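Local coordinates for protein RmpD (Hexulose-6-phosphate synthase) (Streptococcus mutans, PDB 3EXR) that is a TIM-barrel enzyme of the HUMPS family that assembles with a second copy of itself, at residues 12-17 against 38-44; 71-76 against 99-104; 122-128 against 163-169. One frame throughout, in Å; residues are numbered along the deposited sequence.

Contact 1: 12-17 against 38-44; sequences LDHSNL and TVCLLQV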
ATOM      1  N   LEU A  12       1.872 -13.361   6.973  1.00  8.49           N
ATOM      2  CA  LEU A  12       1.384 -14.191   5.863  1.00  8.80           C
ATOM      3  C   LEU A  12       1.388 -13.375   4.577  1.00  8.65           C
ATOM      4  O   LEU A  12       0.508 -12.541   4.340  1.00  8.05           O
ATOM      5  CB  LEU A  12      -0.010 -14.734   6.152  1.00  9.46           C
ATOM      6  CG  LEU A  12      -0.267 -15.251   7.566  1.00  9.25           C
ATOM      7  CD1 LEU A  12      -1.754 -15.307   7.821  1.00 10.04           C
ATOM      8  CD2 LEU A  12       0.423 -16.608   7.755  1.00 10.87           C
ATOM      9  N   ASP A  13       2.408 -13.579   3.754  1.00  8.88           N
ATOM     10  CA  ASP A  13       2.618 -12.771   2.554  1.00  9.73           C
ATOM     11  C   ASP A  13       2.360 -13.545   1.264  1.00  9.68           C
ATOM     12  O   ASP A  13       2.833 -13.153   0.193  1.00 10.16           O
ATOM     13  CB  ASP A  13       4.021 -12.152   2.536  1.00 10.33           C
ATOM     14  CG  ASP A  13       4.316 -11.284   3.771  1.00 11.17           C
ATOM     15  OD1 ASP A  13       3.489 -10.395   4.066  1.00 12.21           O
ATOM     16  OD2 ASP A  13       5.370 -11.453   4.461  1.00 14.99           O
ATOM     17  N   HIS A  14       1.574 -14.612   1.380  1.00  9.26           N
ATOM     18  CA  HIS A  14       1.247 -15.518   0.286  1.00  8.85           C
ATOM     19  C   HIS A  14       0.429 -14.818  -0.792  1.00  9.20           C
ATOM     20  O   HIS A  14      -0.284 -13.842  -0.529  1.00  9.59           O
ATOM     21  CB  HIS A  14       0.483 -16.736   0.829  1.00  8.83           C
ATOM     22  CG  HIS A  14       1.185 -17.397   1.976  1.00  7.86           C
ATOM     23  ND1 HIS A  14       1.134 -16.898   3.259  1.00  8.44           N
ATOM     24  CD2 HIS A  14       2.008 -18.463   2.017  1.00  8.93           C
ATOM     25  CE1 HIS A  14       1.875 -17.656   4.051  1.00  8.64           C
ATOM     26  NE2 HIS A  14       2.422 -18.607   3.318  1.00  8.14           N
ATOM     27  N   SER A  15       0.560 -15.316  -2.016  1.00  9.28           N
ATOM     28  CA  SER A  15      -0.179 -14.781  -3.147  1.00 10.03           C
ATOM     29  C   SER A  15      -1.556 -15.415  -3.385  1.00 10.34           C
ATOM     30  O   SER A  15      -2.224 -15.109  -4.367  1.00 10.28           O
ATOM     31  CB  SER A  15       0.692 -14.870  -4.406  1.00 10.39           C
ATOM     32  OG  SER A  15       1.781 -13.970  -4.352  1.00 10.49           O
ATOM     33  N   ASN A  16      -1.964 -16.307  -2.481  1.00  9.90           N
ATOM     34  CA  ASN A  16      -3.263 -16.942  -2.553  1.00 10.22           C
ATOM     35  C   ASN A  16      -3.807 -17.252  -1.160  1.00 10.42           C
ATOM     36  O   ASN A  16      -3.093 -17.220  -0.150  1.00 10.18           O
ATOM     37  CB  ASN A  16      -3.208 -18.169  -3.480  1.00 10.10           C
ATOM     38  CG  ASN A  16      -2.182 -19.180  -3.046  1.00 12.34           C
ATOM     39  OD1 ASN A  16      -1.967 -19.397  -1.860  1.00 12.03           O
ATOM     40  ND2 ASN A  16      -1.514 -19.794  -4.018  1.00 16.21           N
ATOM     41  N   LEU A  17      -5.109 -17.471  -1.117  1.00 10.43           N
ATOM     42  CA  LEU A  17      -5.851 -17.651   0.112  1.00 10.56           C
ATOM     43  C   LEU A  17      -5.398 -18.920   0.830  1.00 10.37           C
ATOM     44  O   LEU A  17      -5.136 -18.894   2.048  1.00  9.63           O
ATOM     45  CB  LEU A  17      -7.341 -17.708  -0.199  1.00 11.03           C
ATOM     46  CG  LEU A  17      -8.211 -17.812   1.036  1.00 13.00           C
ATOM     47  CD1 LEU A  17      -8.079 -16.540   1.898  1.00 13.35           C
ATOM     48  CD2 LEU A  17      -9.645 -18.120   0.672  1.00 13.56           C
ATOM     49  N   THR A  38       0.396  -7.484   3.029  1.00  7.87           N
ATOM     50  CA  THR A  38      -0.126  -6.665   1.927  1.00  7.55           C
ATOM     51  C   THR A  38      -0.222  -7.462   0.631  1.00  7.78           C
ATOM     52  O   THR A  38      -1.204  -7.342  -0.102  1.00  8.13           O
ATOM     53  CB  THR A  38       0.778  -5.454   1.657  1.00  7.95           C
ATOM     54  OG1 THR A  38       1.194  -4.863   2.896  1.00  8.69           O
ATOM     55  CG2 THR A  38       0.032  -4.411   0.858  1.00  7.78           C
ATOM     56  N   VAL A  39       0.801  -8.267   0.330  1.00  7.56           N
ATOM     57  CA  VAL A  39       0.772  -9.067  -0.898  1.00  8.29           C
ATOM     58  C   VAL A  39      -0.487  -9.952  -0.938  1.00  7.08           C
ATOM     59  O   VAL A  39      -1.104 -10.155  -1.983  1.00  6.98           O
ATOM     60  CB  VAL A  39       2.039  -9.961  -1.005  1.00  8.24           C
ATOM     61  CG1 VAL A  39       1.864 -10.969  -2.137  1.00  7.98           C
ATOM     62  CG2 VAL A  39       3.289  -9.093  -1.196  1.00  9.56           C
ATOM     63  N   CYS A  40      -0.832 -10.511   0.211  1.00  8.30           N
ATOM     64  CA  CYS A  40      -1.968 -11.403   0.329  1.00  6.99           C
ATOM     65  C   CYS A  40      -3.287 -10.638   0.246  1.00  7.41           C
ATOM     66  O   CYS A  40      -4.183 -11.029  -0.499  1.00  6.92           O
ATOM     67  CB  CYS A  40      -1.903 -12.199   1.633  1.00  7.63           C
ATOM     68  SG  CYS A  40      -2.968 -13.646   1.557  1.00 10.12           S
ATOM     69  N   LEU A  41      -3.406  -9.550   1.006  1.00  6.80           N
ATOM     70  CA  LEU A  41      -4.618  -8.754   0.950  1.00  7.07           C
ATOM     71  C   LEU A  41      -4.912  -8.215  -0.451  1.00  7.29           C
ATOM     72  O   LEU A  41      -6.064  -8.217  -0.898  1.00  8.01           O
ATOM     73  CB  LEU A  41      -4.581  -7.621   1.970  1.00  7.70           C
ATOM     74  CG  LEU A  41      -4.629  -8.061   3.443  1.00  7.93           C
ATOM     75  CD1 LEU A  41      -4.411  -6.851   4.289  1.00  7.34           C
ATOM     76  CD2 LEU A  41      -5.991  -8.706   3.758  1.00  7.49           C
ATOM     77  N   LEU A  42      -3.891  -7.744  -1.161  1.00  7.29           N
ATOM     78  CA  LEU A  42      -4.126  -7.276  -2.536  1.00  6.74           C
ATOM     79  C   LEU A  42      -4.572  -8.382  -3.455  1.00  6.51           C
ATOM     80  O   LEU A  42      -5.210  -8.096  -4.473  1.00  7.62           O
ATOM     81  CB  LEU A  42      -2.878  -6.578  -3.113  1.00  7.42           C
ATOM     82  CG  LEU A  42      -2.481  -5.267  -2.435  1.00  8.65           C
ATOM     83  CD1 LEU A  42      -1.067  -4.886  -2.822  1.00  8.16           C
ATOM     84  CD2 LEU A  42      -3.477  -4.177  -2.763  1.00  8.50           C
ATOM     85  N   GLN A  43      -4.205  -9.631  -3.143  1.00  7.60           N
ATOM     86  CA  GLN A  43      -4.681 -10.785  -3.912  1.00  7.34           C
ATOM     87  C   GLN A  43      -6.079 -11.268  -3.545  1.00  7.20           C
ATOM     88  O   GLN A  43      -6.849 -11.609  -4.423  1.00  7.67           O
ATOM     89  CB  GLN A  43      -3.718 -11.968  -3.784  1.00  7.49           C
ATOM     90  CG  GLN A  43      -2.493 -11.884  -4.625  1.00  8.21           C
ATOM     91  CD  GLN A  43      -2.787 -11.973  -6.104  1.00  8.22           C
ATOM     92  OE1 GLN A  43      -3.158 -10.987  -6.729  1.00  7.38           O
ATOM     93  NE2 GLN A  43      -2.586 -13.156  -6.675  1.00  8.47           N
ATOM     94  N   VAL A  44      -6.396 -11.322  -2.248  1.00  7.56           N
ATOM     95  CA  VAL A  44      -7.590 -12.036  -1.799  1.00  7.90           C
ATOM     96  C   VAL A  44      -8.646 -11.167  -1.153  1.00  7.22           C
ATOM     97  O   VAL A  44      -9.768 -11.624  -0.996  1.00  8.25           O
ATOM     98  CB  VAL A  44      -7.259 -13.215  -0.899  1.00  8.82           C
ATOM     99  CG1 VAL A  44      -6.154 -14.060  -1.530  1.00  9.94           C
ATOM    100  CG2 VAL A  44      -6.859 -12.741   0.471  1.00  8.92           C
TER
HETATM  101  O   HOH W   1       3.266  -8.569   2.006  1.00 14.15           O
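Q43 supplies the one direct hydrogen bond between the helix 38-44 and the loop 12-17: its NE2 donates to the backbone O of S15 over 3.0 Å, with an N-H...O angle of 154°. The donor lies in the carbonyl plane and the oxygen close to the plane of the Q43 amide. The bend at chi2 (-67°) turns the amide back so that NE2 meets S15 O; Q43 CG rests 3.2 Å from that S15 O as well. The other end of that amide is held too, OE1 bonding to S46 of the second subunit. A water forms the other polar link, giving a hydrogen to D13 OD1 and accepting one from V39 N at 3.0 Å, in the first turn of the helix.

The loop leads from strand 7-12 into helix 17-27, and the short helix follows strand 33-36, so two neighbouring connections of a TIM barrel meet here, at the ends of the first two strands.

Elsewhere helix side chains lie against loop carbonyls. V39 points at the loop, and its CG1 packs 3.3 Å from D13 O and beside S15 OG, which is itself bonded to N77 of the second subunit. The C40 sulfur, anti to its backbone nitrogen (chi1 -162°), sits 3.4 Å from H14 O, while C40 CB lies 3.6 Å from L12 O. At the far end the contact is apolar: V44 CG1 meets L17 CB at 4.1 Å, near the start of helix 17-27, where N16 is the N-cap and bonds through OD1 to G19 N.

Contact 2: 71-76 against 99-104; sequences GGTVAK and AARKAI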
ATOM      1  N   GLY A  71      -7.931   6.877   4.830  1.00 11.88           N
ATOM      2  CA  GLY A  71      -7.600   6.186   6.060  1.00 11.54           C
ATOM      3  C   GLY A  71      -8.805   5.700   6.828  1.00 10.81           C
ATOM      4  O   GLY A  71      -8.814   4.584   7.323  1.00 11.31           O
ATOM      5  N   GLY A  72      -9.844   6.522   6.897  1.00 10.37           N
ATOM      6  CA  GLY A  72     -11.057   6.150   7.608  1.00 10.17           C
ATOM      7  C   GLY A  72     -11.751   4.951   6.986  1.00 10.28           C
ATOM      8  O   GLY A  72     -12.232   4.064   7.692  1.00 11.65           O
ATOM      9  N   THR A  73     -11.814   4.930   5.662  1.00  9.44           N
ATOM     10  CA  THR A  73     -12.485   3.869   4.932  1.00 10.33           C
ATOM     11  C   THR A  73     -11.733   2.557   5.019  1.00  9.63           C
ATOM     12  O   THR A  73     -12.322   1.531   5.327  1.00 10.55           O
ATOM     13  CB  THR A  73     -12.691   4.286   3.436  1.00  9.95           C
ATOM     14  OG1 THR A  73     -13.513   5.455   3.381  1.00 13.12           O
ATOM     15  CG2 THR A  73     -13.381   3.183   2.616  1.00 12.36           C
ATOM     16  N   VAL A  74     -10.430   2.583   4.783  1.00  9.57           N
ATOM     17  CA  VAL A  74      -9.640   1.338   4.776  1.00  9.05           C
ATOM     18  C   VAL A  74      -9.596   0.743   6.216  1.00 10.10           C
ATOM     19  O   VAL A  74      -9.737  -0.480   6.410  1.00 11.12           O
ATOM     20  CB  VAL A  74      -8.225   1.576   4.155  1.00  8.66           C
ATOM     21  CG1 VAL A  74      -7.320   0.308   4.271  1.00  8.26           C
ATOM     22  CG2 VAL A  74      -8.316   2.115   2.702  1.00  9.62           C
ATOM     23  N   ALA A  75      -9.436   1.611   7.214  1.00 10.09           N
ATOM     24  CA  ALA A  75      -9.452   1.178   8.624  1.00 10.22           C
ATOM     25  C   ALA A  75     -10.784   0.584   9.010  1.00  9.49           C
ATOM     26  O   ALA A  75     -10.846  -0.503   9.567  1.00  9.60           O
ATOM     27  CB  ALA A  75      -9.090   2.321   9.554  1.00 10.57           C
ATOM     28  N   LYS A  76     -11.875   1.289   8.704  1.00  9.80           N
ATOM     29  CA  LYS A  76     -13.218   0.730   8.942  1.00  9.99           C
ATOM     30  C   LYS A  76     -13.425  -0.596   8.233  1.00  9.46           C
ATOM     31  O   LYS A  76     -13.934  -1.546   8.829  1.00  9.77           O
ATOM     32  CB  LYS A  76     -14.339   1.704   8.579  1.00 11.33           C
ATOM     33  CG  LYS A  76     -15.729   1.185   8.950  1.00 13.83           C
ATOM     34  CD  LYS A  76     -16.846   2.054   8.403  1.00 19.40           C
ATOM     35  CE  LYS A  76     -18.160   1.790   9.146  1.00 23.12           C
ATOM     36  NZ  LYS A  76     -19.247   2.664   8.587  1.00 25.61           N
ATOM     37  N   ALA A  99      -7.413   9.783  10.657  1.00 11.64           N
ATOM     38  CA  ALA A  99      -8.726   9.256  10.266  1.00 11.05           C
ATOM     39  C   ALA A  99      -8.771   7.735  10.422  1.00 11.36           C
ATOM     40  O   ALA A  99      -9.781   7.176  10.847  1.00 11.53           O
ATOM     41  CB  ALA A  99      -9.075   9.651   8.828  1.00 10.95           C
ATOM     42  N   ALA A 100      -7.650   7.076  10.115  1.00 10.19           N
ATOM     43  CA  ALA A 100      -7.543   5.630  10.222  1.00 10.40           C
ATOM     44  C   ALA A 100      -7.584   5.234  11.689  1.00  9.74           C
ATOM     45  O   ALA A 100      -8.327   4.323  12.069  1.00 10.27           O
ATOM     46  CB  ALA A 100      -6.259   5.143   9.572  1.00  9.80           C
ATOM     47  N   ARG A 101      -6.832   5.941  12.527  1.00  9.99           N
ATOM     48  CA  ARG A 101      -6.862   5.663  13.969  1.00 10.82           C
ATOM     49  C   ARG A 101      -8.256   5.838  14.562  1.00 11.55           C
ATOM     50  O   ARG A 101      -8.714   4.989  15.335  1.00 12.70           O
ATOM     51  CB  ARG A 101      -5.868   6.510  14.748  1.00 10.91           C
ATOM     52  CG  ARG A 101      -5.916   6.216  16.227  1.00 11.12           C
ATOM     53  CD  ARG A 101      -4.831   6.894  17.027  1.00 13.12           C
ATOM     54  NE  ARG A 101      -4.931   8.340  17.010  1.00 15.61           N
ATOM     55  CZ  ARG A 101      -5.692   9.062  17.828  1.00 19.95           C
ATOM     56  NH1 ARG A 101      -6.457   8.464  18.744  1.00 18.40           N
ATOM     57  NH2 ARG A 101      -5.682  10.399  17.731  1.00 19.38           N
ATOM     58  N   LYS A 102      -8.911   6.939  14.215  1.00 13.00           N
ATOM     59  CA  LYS A 102     -10.257   7.195  14.723  1.00 14.46           C
ATOM     60  C   LYS A 102     -11.228   6.096  14.305  1.00 13.70           C
ATOM     61  O   LYS A 102     -12.047   5.659  15.110  1.00 13.13           O
ATOM     62  CB  LYS A 102     -10.760   8.586  14.310  1.00 15.80           C
ATOM     63  CG  LYS A 102     -10.021   9.749  14.992  1.00 19.62           C
ATOM     64  CD  LYS A 102     -10.628  11.144  14.608  1.00 25.32           C
ATOM     65  CE  LYS A 102      -9.658  12.332  14.955  1.00 27.69           C
ATOM     66  NZ  LYS A 102     -10.002  13.655  14.306  1.00 29.36           N
ATOM     67  N   ALA A 103     -11.119   5.627  13.064  1.00 12.89           N
ATOM     68  CA  ALA A 103     -12.030   4.593  12.575  1.00 13.03           C
ATOM     69  C   ALA A 103     -11.803   3.239  13.231  1.00 12.79           C
ATOM     70  O   ALA A 103     -12.767   2.538  13.561  1.00 13.24           O
ATOM     71  CB  ALA A 103     -11.954   4.460  11.067  1.00 13.02           C
ATOM     72  N   ILE A 104     -10.534   2.863  13.440  1.00 12.97           N
ATOM     73  CA  ILE A 104     -10.261   1.555  14.005  1.00 11.70           C
ATOM     74  C   ILE A 104     -10.617   1.546  15.499  1.00 12.23           C
ATOM     75  O   ILE A 104     -11.121   0.555  15.999  1.00 12.47           O
ATOM     76  CB  ILE A 104      -8.818   1.025  13.698  1.00 11.78           C
ATOM     77  CG1 ILE A 104      -8.752  -0.490  13.929  1.00 11.45           C
ATOM     78  CG2 ILE A 104      -7.794   1.777  14.488  1.00 10.69           C
ATOM     79  CD1 ILE A 104      -7.601  -1.177  13.184  1.00 13.05           C
TER
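A75 and A103 point at each other's helices, and their CB atoms meet at 3.9 Å in the middle of the contact. Beyond that pair, the A75 methyl comes down on the backbone of the facing helix, 3.3 Å from A100 O, and also touches A100 CB at 4.0 Å. In return, the A103 methyl rests on G72 O at 3.4 Å, so each alanine lies against a carbonyl of the opposite helix. A99 also turns toward helix 71-79, its CB beside G72 N.

G71, having no side chain, lets the two backbones meet. The CA atoms of G71 and A100 are 4.2 Å apart, and A100 CA approaches G71 O at 3.3 Å in a CA-H...O contact with an angle of 134° at the hydrogen. With glycines and alanines alone at the centre, the axes of the two short segments close to 7.1 Å and cross at -34°.

M86 of strand 85-89 lies beneath, touched by A75, A100 and I104. Two helices running in roughly the same direction and packed on the strand that links them belong to the outer layer of a beta/alpha TIM barrel, drawn unusually close here by small residues.

Contact 3: 122-128 against 163-169; sequences WTYDQAQ and KLIEMGF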
ATOM      1  N   TRP A 122      12.210   8.514   5.651  1.00 17.85           N
ATOM      2  CA  TRP A 122      11.439   9.102   6.737  1.00 16.69           C
ATOM      3  C   TRP A 122      12.377   9.747   7.749  1.00 16.18           C
ATOM      4  O   TRP A 122      13.545   9.357   7.844  1.00 17.04           O
ATOM      5  CB  TRP A 122      10.550   8.050   7.415  1.00 16.47           C
ATOM      6  CG  TRP A 122      11.332   6.973   8.025  1.00 15.26           C
ATOM      7  CD1 TRP A 122      11.758   5.843   7.417  1.00 14.64           C
ATOM      8  CD2 TRP A 122      11.852   6.935   9.366  1.00 12.91           C
ATOM      9  NE1 TRP A 122      12.499   5.087   8.301  1.00 13.82           N
ATOM     10  CE2 TRP A 122      12.566   5.734   9.503  1.00 12.56           C
ATOM     11  CE3 TRP A 122      11.751   7.784  10.471  1.00 12.60           C
ATOM     12  CZ2 TRP A 122      13.189   5.370  10.686  1.00 11.59           C
ATOM     13  CZ3 TRP A 122      12.386   7.440  11.635  1.00 11.68           C
ATOM     14  CH2 TRP A 122      13.090   6.229  11.742  1.00 11.50           C
ATOM     15  N   THR A 123      11.869  10.728   8.481  1.00 15.57           N
ATOM     16  CA  THR A 123      12.656  11.474   9.460  1.00 14.93           C
ATOM     17  C   THR A 123      12.102  11.337  10.892  1.00 14.33           C
ATOM     18  O   THR A 123      10.942  10.956  11.102  1.00 13.39           O
ATOM     19  CB  THR A 123      12.670  12.983   9.113  1.00 15.27           C
ATOM     20  OG1 THR A 123      11.352  13.516   9.279  1.00 16.45           O
ATOM     21  CG2 THR A 123      13.101  13.238   7.675  1.00 15.88           C
ATOM     22  N   TYR A 124      12.928  11.679  11.881  1.00 13.38           N
ATOM     23  CA  TYR A 124      12.476  11.726  13.265  1.00 13.71           C
ATOM     24  C   TYR A 124      11.469  12.880  13.527  1.00 14.40           C
ATOM     25  O   TYR A 124      10.645  12.794  14.439  1.00 14.53           O
ATOM     26  CB  TYR A 124      13.668  11.823  14.201  1.00 12.91           C
ATOM     27  CG  TYR A 124      14.551  10.585  14.169  1.00 13.90           C
ATOM     28  CD1 TYR A 124      14.070   9.370  14.648  1.00 12.05           C
ATOM     29  CD2 TYR A 124      15.860  10.631  13.674  1.00 15.49           C
ATOM     30  CE1 TYR A 124      14.868   8.218  14.639  1.00 12.60           C
ATOM     31  CE2 TYR A 124      16.674   9.476  13.665  1.00 14.64           C
ATOM     32  CZ  TYR A 124      16.158   8.276  14.136  1.00 13.71           C
ATOM     33  OH  TYR A 124      16.933   7.125  14.158  1.00 13.86           O
ATOM     34  N   ASP A 125      11.528  13.943  12.728  1.00 15.21           N
ATOM     35  CA  ASP A 125      10.534  15.006  12.837  1.00 16.25           C
ATOM     36  C   ASP A 125       9.161  14.475  12.417  1.00 15.32           C
ATOM     37  O   ASP A 125       8.160  14.734  13.089  1.00 15.28           O
ATOM     38  CB  ASP A 125      10.951  16.241  12.028  1.00 17.23           C
ATOM     39  CG  ASP A 125      12.231  16.869  12.567  1.00 21.04           C
ATOM     40  OD1 ASP A 125      12.391  16.951  13.805  1.00 25.52           O
ATOM     41  OD2 ASP A 125      13.127  17.247  11.804  1.00 26.44           O
ATOM     42  N   GLN A 126       9.128  13.680  11.353  1.00 14.89           N
ATOM     43  CA  GLN A 126       7.890  12.998  10.956  1.00 14.79           C
ATOM     44  C   GLN A 126       7.439  12.041  12.059  1.00 14.31           C
ATOM     45  O   GLN A 126       6.260  12.021  12.434  1.00 13.69           O
ATOM     46  CB  GLN A 126       8.088  12.247   9.636  1.00 14.96           C
ATOM     47  CG  GLN A 126       8.331  13.128   8.416  1.00 16.61           C
ATOM     48  CD  GLN A 126       8.688  12.322   7.161  1.00 18.99           C
ATOM     49  OE1 GLN A 126       9.234  11.229   7.251  1.00 19.45           O
ATOM     50  NE2 GLN A 126       8.376  12.870   5.993  1.00 21.41           N
ATOM     51  N   ALA A 127       8.372  11.249  12.591  1.00 13.87           N
ATOM     52  CA  ALA A 127       8.024  10.295  13.639  1.00 13.80           C
ATOM     53  C   ALA A 127       7.368  10.985  14.829  1.00 13.72           C
ATOM     54  O   ALA A 127       6.405  10.476  15.388  1.00 13.27           O
ATOM     55  CB  ALA A 127       9.248   9.487  14.074  1.00 14.26           C
ATOM     56  N   GLN A 128       7.841  12.180  15.194  1.00 12.95           N
ATOM     57  CA  GLN A 128       7.219  12.883  16.322  1.00 13.35           C
ATOM     58  C   GLN A 128       5.790  13.322  15.954  1.00 12.89           C
ATOM     59  O   GLN A 128       4.902  13.343  16.793  1.00 13.42           O
ATOM     60  CB  GLN A 128       8.087  14.075  16.780  1.00 13.38           C
ATOM     61  CG  GLN A 128       7.574  14.784  18.022  1.00 14.32           C
ATOM     62  CD  GLN A 128       7.612  13.898  19.255  1.00 15.09           C
ATOM     63  OE1 GLN A 128       8.659  13.328  19.586  1.00 16.56           O
ATOM     64  NE2 GLN A 128       6.470  13.728  19.907  1.00 16.32           N
ATOM     65  N   LYS A 163      16.535   4.556  18.910  1.00 10.80           N
ATOM     66  CA  LYS A 163      16.073   5.944  18.967  1.00 11.62           C
ATOM     67  C   LYS A 163      14.557   6.045  18.908  1.00 11.78           C
ATOM     68  O   LYS A 163      13.959   6.854  19.613  1.00 11.86           O
ATOM     69  CB  LYS A 163      16.718   6.777  17.865  1.00 12.36           C
ATOM     70  CG  LYS A 163      16.287   8.269  17.846  1.00 14.82           C
ATOM     71  CD  LYS A 163      16.606   9.006  19.153  1.00 21.14           C
ATOM     72  CE  LYS A 163      17.167  10.420  18.905  1.00 24.28           C
ATOM     73  NZ  LYS A 163      16.212  11.372  18.273  1.00 26.16           N
ATOM     74  N   LEU A 164      13.927   5.238  18.058  1.00 11.09           N
ATOM     75  CA  LEU A 164      12.468   5.224  18.005  1.00 10.61           C
ATOM     76  C   LEU A 164      11.839   4.770  19.320  1.00 10.65           C
ATOM     77  O   LEU A 164      10.841   5.324  19.768  1.00 10.54           O
ATOM     78  CB  LEU A 164      11.982   4.352  16.854  1.00 10.97           C
ATOM     79  CG  LEU A 164      12.254   4.809  15.444  1.00 11.13           C
ATOM     80  CD1 LEU A 164      11.966   3.651  14.510  1.00 11.34           C
ATOM     81  CD2 LEU A 164      11.404   6.044  15.061  1.00 10.74           C
ATOM     82  N   ILE A 165      12.457   3.777  19.957  1.00 11.16           N
ATOM     83  CA  ILE A 165      11.984   3.271  21.242  1.00 12.12           C
ATOM     84  C   ILE A 165      12.091   4.405  22.276  1.00 12.97           C
ATOM     85  O   ILE A 165      11.156   4.650  23.042  1.00 13.01           O
ATOM     86  CB  ILE A 165      12.796   2.019  21.693  1.00 12.25           C
ATOM     87  CG1 ILE A 165      12.430   0.808  20.821  1.00 12.01           C
ATOM     88  CG2 ILE A 165      12.569   1.726  23.180  1.00 12.32           C
ATOM     89  CD1 ILE A 165      13.350  -0.414  20.938  1.00 11.55           C
ATOM     90  N   GLU A 166      13.217   5.121  22.247  1.00 13.99           N
ATOM     91  CA  GLU A 166      13.438   6.190  23.218  1.00 15.84           C
ATOM     92  C   GLU A 166      12.452   7.335  23.024  1.00 15.52           C
ATOM     93  O   GLU A 166      12.026   7.956  23.988  1.00 15.88           O
ATOM     94  CB  GLU A 166      14.883   6.663  23.196  1.00 17.31           C
ATOM     95  CG  GLU A 166      15.818   5.746  24.002  1.00 21.07           C
ATOM     96  CD  GLU A 166      15.176   5.100  25.255  1.00 26.79           C
ATOM     97  OE1 GLU A 166      14.972   3.853  25.281  1.00 28.15           O
ATOM     98  OE2 GLU A 166      14.896   5.829  26.232  1.00 29.95           O
ATOM     99  N   MET A 167      12.044   7.577  21.779  1.00 14.67           N
ATOM    100  CA  MET A 167      11.016   8.587  21.474  1.00 14.55           C
ATOM    101  C   MET A 167       9.637   8.208  22.010  1.00 13.89           C
ATOM    102  O   MET A 167       8.766   9.059  22.112  1.00 14.54           O
ATOM    103  CB  MET A 167      10.914   8.797  19.958  1.00 14.67           C
ATOM    104  CG  MET A 167      12.082   9.550  19.377  1.00 15.87           C
ATOM    105  SD  MET A 167      11.906   9.819  17.608  1.00 19.12           S
ATOM    106  CE  MET A 167      10.738  11.113  17.573  1.00 16.56           C
ATOM    107  N   GLY A 168       9.421   6.936  22.331  1.00 12.69           N
ATOM    108  CA  GLY A 168       8.123   6.484  22.816  1.00 12.88           C
ATOM    109  C   GLY A 168       7.385   5.495  21.911  1.00 12.50           C
ATOM    110  O   GLY A 168       6.250   5.133  22.207  1.00 13.69           O
ATOM    111  N   PHE A 169       8.030   5.037  20.838  1.00 11.49           N
ATOM    112  CA  PHE A 169       7.442   3.975  19.995  1.00 11.31           C
ATOM    113  C   PHE A 169       7.545   2.579  20.575  1.00 11.23           C
ATOM    114  O   PHE A 169       8.587   2.188  21.166  1.00 11.20           O
ATOM    115  CB  PHE A 169       8.047   3.970  18.584  1.00 11.07           C
ATOM    116  CG  PHE A 169       7.595   5.123  17.724  1.00 12.40           C
ATOM    117  CD1 PHE A 169       6.427   5.041  16.972  1.00 12.65           C
ATOM    118  CD2 PHE A 169       8.326   6.300  17.687  1.00 12.55           C
ATOM    119  CE1 PHE A 169       5.997   6.103  16.175  1.00 11.97           C
ATOM    120  CE2 PHE A 169       7.921   7.367  16.897  1.00 12.18           C
ATOM    121  CZ  PHE A 169       6.759   7.273  16.126  1.00 11.51           C
TER
HETATM  122  O   HOH W   2       9.277  11.766  21.653  1.00 20.25           O
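Y124 and K163 meet near the protein surface: K163 NZ stands over one face of the tyrosine ring, 4.6 Å from its centroid and 14° off the normal, a cation-pi interaction. Bends at chi2, chi3 and chi4 curl the lysine over the ring, and its CG packs 3.5 Å from Y124 CE1. M167 SD approaches the same ring obliquely, 3.7 Å from Y124 CD1, as a Met-aromatic contact. The M167 chain then turns at chi3 (76°) and carries CE to within 3.6 Å of Y124 O.

Deeper in, L164 CD2 reaches W122 CH2 at 3.7 Å and lies at the edge of the Y124 ring. The F169 ring presents its edge to the backbone of helix 124-132, with CZ 3.3 Å from A127 O, while its CE2 touches the A127 methyl. At the outer side a water donates to both Q128 OE1 and M167 O, and Q128 NE2 bonds to D132 OD1.

The two helix ends frame the contact. T123 and Q126 form a capping box that starts helix 124-132 just after W122, whose indole also has a cation-pi partner in K160. G168, with positive phi, closes helix 155-167 in a Schellman motif and probably helps turn F169 inward. The axes of the short segments 124-128 and 163-167 lie 11.3 Å apart and cross at -32°, larger side chains filling the gap between these adjacent helices of the TIM-barrel wall, with A138 of strand 137-141 behind F169.

In the fold
The three contacts follow one another along the chain, each closing before the next opens, and each joins neighbouring parts of the same eight-stranded parallel barrel. Contact 1 lies by strands 7-12 and 33-36, contact 2 pairs helices 71-79 and 94-107, and contact 3 pairs helices 124-132 and 155-167. The centres of contacts 1 and 2 are about 21 Å apart. Between the centres of contacts 2 and 3 there are about 22 Å. Contacts 1 and 3, with centres about 30 Å apart, sit on opposite sides of the chain's centre. None touches another directly. Contacts 1 and 2 both meet the second subunit: S15 packs on T73 of the second subunit and V39 on V74 of the second subunit, tying barrel packing to dimer assembly.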